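Local structure of MgGH51 (Meripilus giganteus, 6ZPV) at residues E460-T465 with K551-G556; T577-T582 with V619-V624. The protein is a fungal glycoside hydrolase of family GH51 that releases terminal non-reducing alpha-L-arabinofuranosyl residues from arabinosides. One frame throughout, in Å; residues are numbered along the deposited sequence. Where two conformers were deposited one is given.

Contact 1. Residues E460-T465 with K551-G556; sequences EAAFMT and KIANAG
At a helix-on-sheet seam between the catalytic barrel and the C-terminal beta domain, Ala461 and Ala462 of helix 454-469 settle onto Ala553 of strand 547-554. The methyl of Ala553 does most of the touching: its CB lies 3.5 Å from Ala462 N, against the peptide that links the two helix alanines, and it also meets both of their methyls, at 3.9 Å from Ala461 CB and 4.0 Å from Ala462 CB. Ala462 CB reaches on to Ala555 CB just past the strand. With side chains this short, the axes of the two segments come within 7.4 Å, at 136° between their directions. One helical turn later, Thr465 turns its methyl to the strand, CG2 being 4.2 Å from Lys551 O. Its hydroxyl is turned back on the helix (chi1 67°), where OG1 donates to Ala462 O at 2.7 Å. Lys551 carries its ammonium to Glu468 of the same helix in a salt bridge, with the carbonyls of Phe515 and Asn518 as further acceptors. Between the two segments the contact is apolar, made by small methyls, while the salt bridge adds a charged tie between the same helix and strand; the buried Thr465 hydroxyl is satisfied within its own helix.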
# COMPACT_ATOMS: atom_id res chain seq x y z
N GLU A 460 17.47 10.12 -3.85
CA GLU A 460 16.56 9.29 -4.64
C GLU A 460 16.26 9.94 -5.99
O GLU A 460 16.31 9.26 -7.04
CB GLU A 460 15.26 9.05 -3.90
CG GLU A 460 15.45 8.15 -2.67
CD GLU A 460 14.43 8.38 -1.56
OE1 GLU A 460 13.45 9.13 -1.78
OE2 GLU A 460 14.61 7.75 -0.49
N ALA A 461 16.00 11.24 -6.03
CA ALA A 461 15.68 11.93 -7.26
C ALA A 461 16.86 11.86 -8.21
O ALA A 461 16.66 11.62 -9.44
CB ALA A 461 15.28 13.36 -6.99
N ALA A 462 18.09 11.97 -7.75
CA ALA A 462 19.24 11.81 -8.63
C ALA A 462 19.25 10.40 -9.23
O ALA A 462 19.46 10.23 -10.44
CB ALA A 462 20.52 12.10 -7.84
N PHE A 463 19.05 9.40 -8.39
CA PHE A 463 19.00 8.01 -8.92
C PHE A 463 17.84 7.88 -9.93
O PHE A 463 18.02 7.19 -10.97
CB PHE A 463 18.76 7.08 -7.73
CG PHE A 463 18.83 5.61 -8.05
CD1 PHE A 463 20.05 4.97 -8.19
CD2 PHE A 463 17.68 4.82 -8.09
CE1 PHE A 463 20.11 3.61 -8.44
CE2 PHE A 463 17.74 3.48 -8.33
CZ PHE A 463 18.97 2.86 -8.45
N MET A 464 16.70 8.52 -9.71
CA MET A 464 15.55 8.43 -10.62
C MET A 464 15.86 9.08 -11.96
O MET A 464 15.29 8.62 -12.98
CB MET A 464 14.34 9.06 -9.94
CG MET A 464 13.85 8.25 -8.69
SD MET A 464 12.93 9.22 -7.51
CE MET A 464 11.50 9.34 -8.50
N THR A 465 16.69 10.12 -12.03
CA THR A 465 17.06 10.67 -13.32
C THR A 465 17.76 9.58 -14.17
O THR A 465 17.57 9.54 -15.39
CB THR A 465 17.95 11.92 -13.24
OG1 THR A 465 19.24 11.61 -12.70
CG2 THR A 465 17.28 13.05 -12.51
N LYS A 551 13.86 17.75 -15.33
CA LYS A 551 13.91 17.36 -13.90
C LYS A 551 15.34 17.41 -13.43
O LYS A 551 16.21 16.84 -14.09
CB LYS A 551 13.24 15.98 -13.73
CG LYS A 551 11.77 15.99 -14.11
CD LYS A 551 10.92 14.90 -13.57
CE LYS A 551 11.18 13.58 -14.20
NZ LYS A 551 9.98 13.06 -15.06
N ILE A 552 15.56 18.10 -12.31
CA ILE A 552 16.92 18.42 -11.84
C ILE A 552 17.03 18.07 -10.37
O ILE A 552 16.25 18.60 -9.53
CB ILE A 552 17.22 19.91 -12.01
CG1 ILE A 552 16.94 20.39 -13.44
CG2 ILE A 552 18.64 20.23 -11.57
CD1 ILE A 552 16.80 21.89 -13.59
N ALA A 553 17.99 17.22 -10.03
CA ALA A 553 18.28 16.86 -8.64
C ALA A 553 19.64 17.42 -8.26
O ALA A 553 20.64 17.03 -8.86
CB ALA A 553 18.23 15.35 -8.46
N ASN A 554 19.65 18.28 -7.25
CA ASN A 554 20.91 18.72 -6.61
C ASN A 554 20.95 18.03 -5.27
O ASN A 554 20.31 18.47 -4.34
CB ASN A 554 21.03 20.23 -6.52
CG ASN A 554 22.37 20.66 -5.97
OD1 ASN A 554 23.15 19.79 -5.53
ND2 ASN A 554 22.67 21.95 -6.02
N ALA A 555 21.69 16.90 -5.20
CA ALA A 555 21.71 16.04 -4.01
C ALA A 555 22.84 16.40 -3.08
O ALA A 555 23.08 15.61 -2.09
CB ALA A 555 21.82 14.57 -4.41
N GLY A 556 23.53 17.51 -3.33
CA GLY A 556 24.67 17.97 -2.56
C GLY A 556 24.42 19.27 -1.80
O GLY A 556 23.36 19.89 -1.87

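Contact 2. Residues T577-T582 with V619-V624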
# COMPACT_ATOMS: atom_id res chain seq x y z
N THR A 577 7.00 26.81 -16.37
CA THR A 577 6.72 26.64 -14.98
C THR A 577 7.94 26.06 -14.27
O THR A 577 8.72 25.32 -14.87
CB THR A 577 5.48 25.81 -14.73
OG1 THR A 577 5.83 24.49 -15.12
CG2 THR A 577 4.25 26.34 -15.44
N LEU A 578 8.08 26.43 -12.99
CA LEU A 578 9.12 25.93 -12.10
C LEU A 578 8.45 25.34 -10.87
O LEU A 578 7.65 26.03 -10.21
CB LEU A 578 10.09 27.05 -11.71
CG LEU A 578 11.13 26.71 -10.64
CD1 LEU A 578 12.10 25.61 -11.07
CD2 LEU A 578 11.89 27.96 -10.18
N GLN A 579 8.82 24.13 -10.49
CA GLN A 579 8.37 23.49 -9.23
C GLN A 579 9.62 23.08 -8.49
O GLN A 579 10.44 22.39 -9.07
CB GLN A 579 7.49 22.25 -9.55
CG GLN A 579 6.29 22.58 -10.41
CD GLN A 579 5.58 21.35 -10.92
OE1 GLN A 579 5.70 20.95 -12.16
NE2 GLN A 579 4.84 20.78 -10.06
N VAL A 580 9.73 23.48 -7.22
CA VAL A 580 10.97 23.24 -6.44
C VAL A 580 10.61 22.66 -5.08
O VAL A 580 9.78 23.25 -4.36
CB VAL A 580 11.73 24.56 -6.18
CG1 VAL A 580 13.05 24.35 -5.47
CG2 VAL A 580 11.97 25.35 -7.43
N LEU A 581 11.26 21.58 -4.73
CA LEU A 581 11.23 20.95 -3.41
C LEU A 581 12.63 21.10 -2.79
O LEU A 581 13.60 20.56 -3.36
CB LEU A 581 10.87 19.49 -3.56
CG LEU A 581 10.77 18.69 -2.25
CD1 LEU A 581 9.48 19.02 -1.52
CD2 LEU A 581 10.83 17.19 -2.59
N THR A 582 12.74 21.81 -1.69
CA THR A 582 14.05 22.03 -1.07
C THR A 582 13.85 22.39 0.41
O THR A 582 12.70 22.49 0.86
CB THR A 582 14.87 23.10 -1.81
OG1 THR A 582 16.22 23.13 -1.35
CG2 THR A 582 14.31 24.48 -1.69
N VAL A 619 15.04 19.32 -5.49
CA VAL A 619 14.46 18.64 -6.64
C VAL A 619 13.63 19.70 -7.36
O VAL A 619 12.74 20.32 -6.75
CB VAL A 619 13.53 17.47 -6.27
CG1 VAL A 619 13.01 16.79 -7.53
CG2 VAL A 619 14.27 16.48 -5.37
N SER A 620 13.90 19.91 -8.65
CA SER A 620 13.23 20.96 -9.44
C SER A 620 12.69 20.36 -10.72
O SER A 620 13.33 19.48 -11.32
CB SER A 620 14.16 22.11 -9.75
OG SER A 620 14.79 22.61 -8.56
N VAL A 621 11.59 20.92 -11.19
CA VAL A 621 11.04 20.58 -12.52
C VAL A 621 10.76 21.89 -13.24
O VAL A 621 9.99 22.72 -12.72
CB VAL A 621 9.75 19.77 -12.44
CG1 VAL A 621 9.26 19.43 -13.84
CG2 VAL A 621 9.95 18.52 -11.58
N ILE A 622 11.35 22.05 -14.40
CA ILE A 622 11.08 23.19 -15.29
C ILE A 622 10.30 22.63 -16.47
O ILE A 622 10.79 21.68 -17.13
CB ILE A 622 12.36 23.92 -15.74
CG1 ILE A 622 13.02 24.55 -14.53
CG2 ILE A 622 12.00 24.97 -16.81
CD1 ILE A 622 14.41 25.16 -14.81
N THR A 623 9.12 23.18 -16.77
CA THR A 623 8.29 22.74 -17.90
C THR A 623 8.21 23.86 -18.91
O THR A 623 7.70 24.96 -18.57
CB THR A 623 6.91 22.30 -17.44
OG1 THR A 623 7.03 21.30 -16.42
CG2 THR A 623 6.10 21.76 -18.59
N VAL A 624 8.61 23.58 -20.13
CA VAL A 624 8.49 24.52 -21.27
C VAL A 624 7.76 23.78 -22.39
O VAL A 624 7.57 22.56 -22.32
CB VAL A 624 9.89 25.00 -21.72
CG1 VAL A 624 10.49 25.86 -20.64
CG2 VAL A 624 10.83 23.91 -22.16
O HOH W 1 7.38 22.54 -13.92
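Val621 O takes an N-H, a C-H and a water at once: Gln579 N donates to it at 2.9 Å, Leu578 CA approaches at 3.4 Å in a CA-H...O contact, and water 1 appears to donate a further bond. The same water bridges the two threonine hydroxyls, 2.8 Å from Thr577 OG1 and 2.8 Å from Thr623 OG1. Thr577 and Thr623 lie side by side and point the same way. Thr577 OG1 sits between its own backbone N and carbonyl carbon (chi1 70°), which brings it to 3.4 Å from Thr623 CB. The backbones run antiparallel. Hydrogen-bonded pairs Thr577-Thr623, Gln579-Val621 and Leu581-Val619 each exchange two N-H...O bonds, and the straightest, Leu581 N to Val619 O at 2.8 Å, has an angle of 176° at the hydrogen. Strands 575-582 and 618-625 are neighbours in the antiparallel sheet of the C-terminal beta-sandwich domain that follows the barrel in GH51 enzymes. Helix 507-517 covers the face bearing Gln579, Leu581, Val619 and Val621. On the other face, the non-hydrogen-bonded pairs Leu578-Ile622 and Val580-Ser620 meet strand 609-614. There Leu578 CG stands anti to the backbone N (chi1 173°), and its branch CD1 packs at 3.7 Å on Ile622 CG1, the two side chains crossing obliquely. Next to this pair, the backbone of Val580 faces that of Ser620, whose CA makes a CA-H...O contact with Gln579 O at 3.2 Å. The hydroxyl of Ser620 is hydrogen-bonded to Tyr612 OH, and the Tyr612 side chain also touches Leu578 and Ile622.

Overall arrangement
Strands 547-554 and 618-625 are sheet neighbours, so contact 1 and contact 2 join edge to edge, with centres about 12 Å apart. A probable backbone hydrogen bond, Ile552 N to Ser620 O at 2.8 Å, ties them, and Ala461 CB packs on Val619 CG2 at 3.7 Å, bringing helix 454-469 onto the strand of contact 2 as well. Lys551 CG meets Val621 CG2 at 4.0 Å on the same face. Contact 1 thus joins barrel to sheet, while contact 2 continues that sheet outward. Their centres lie about 24 and 27 Å from the centre of the chain, and none of their residues belongs to the pockets around the bound glycans.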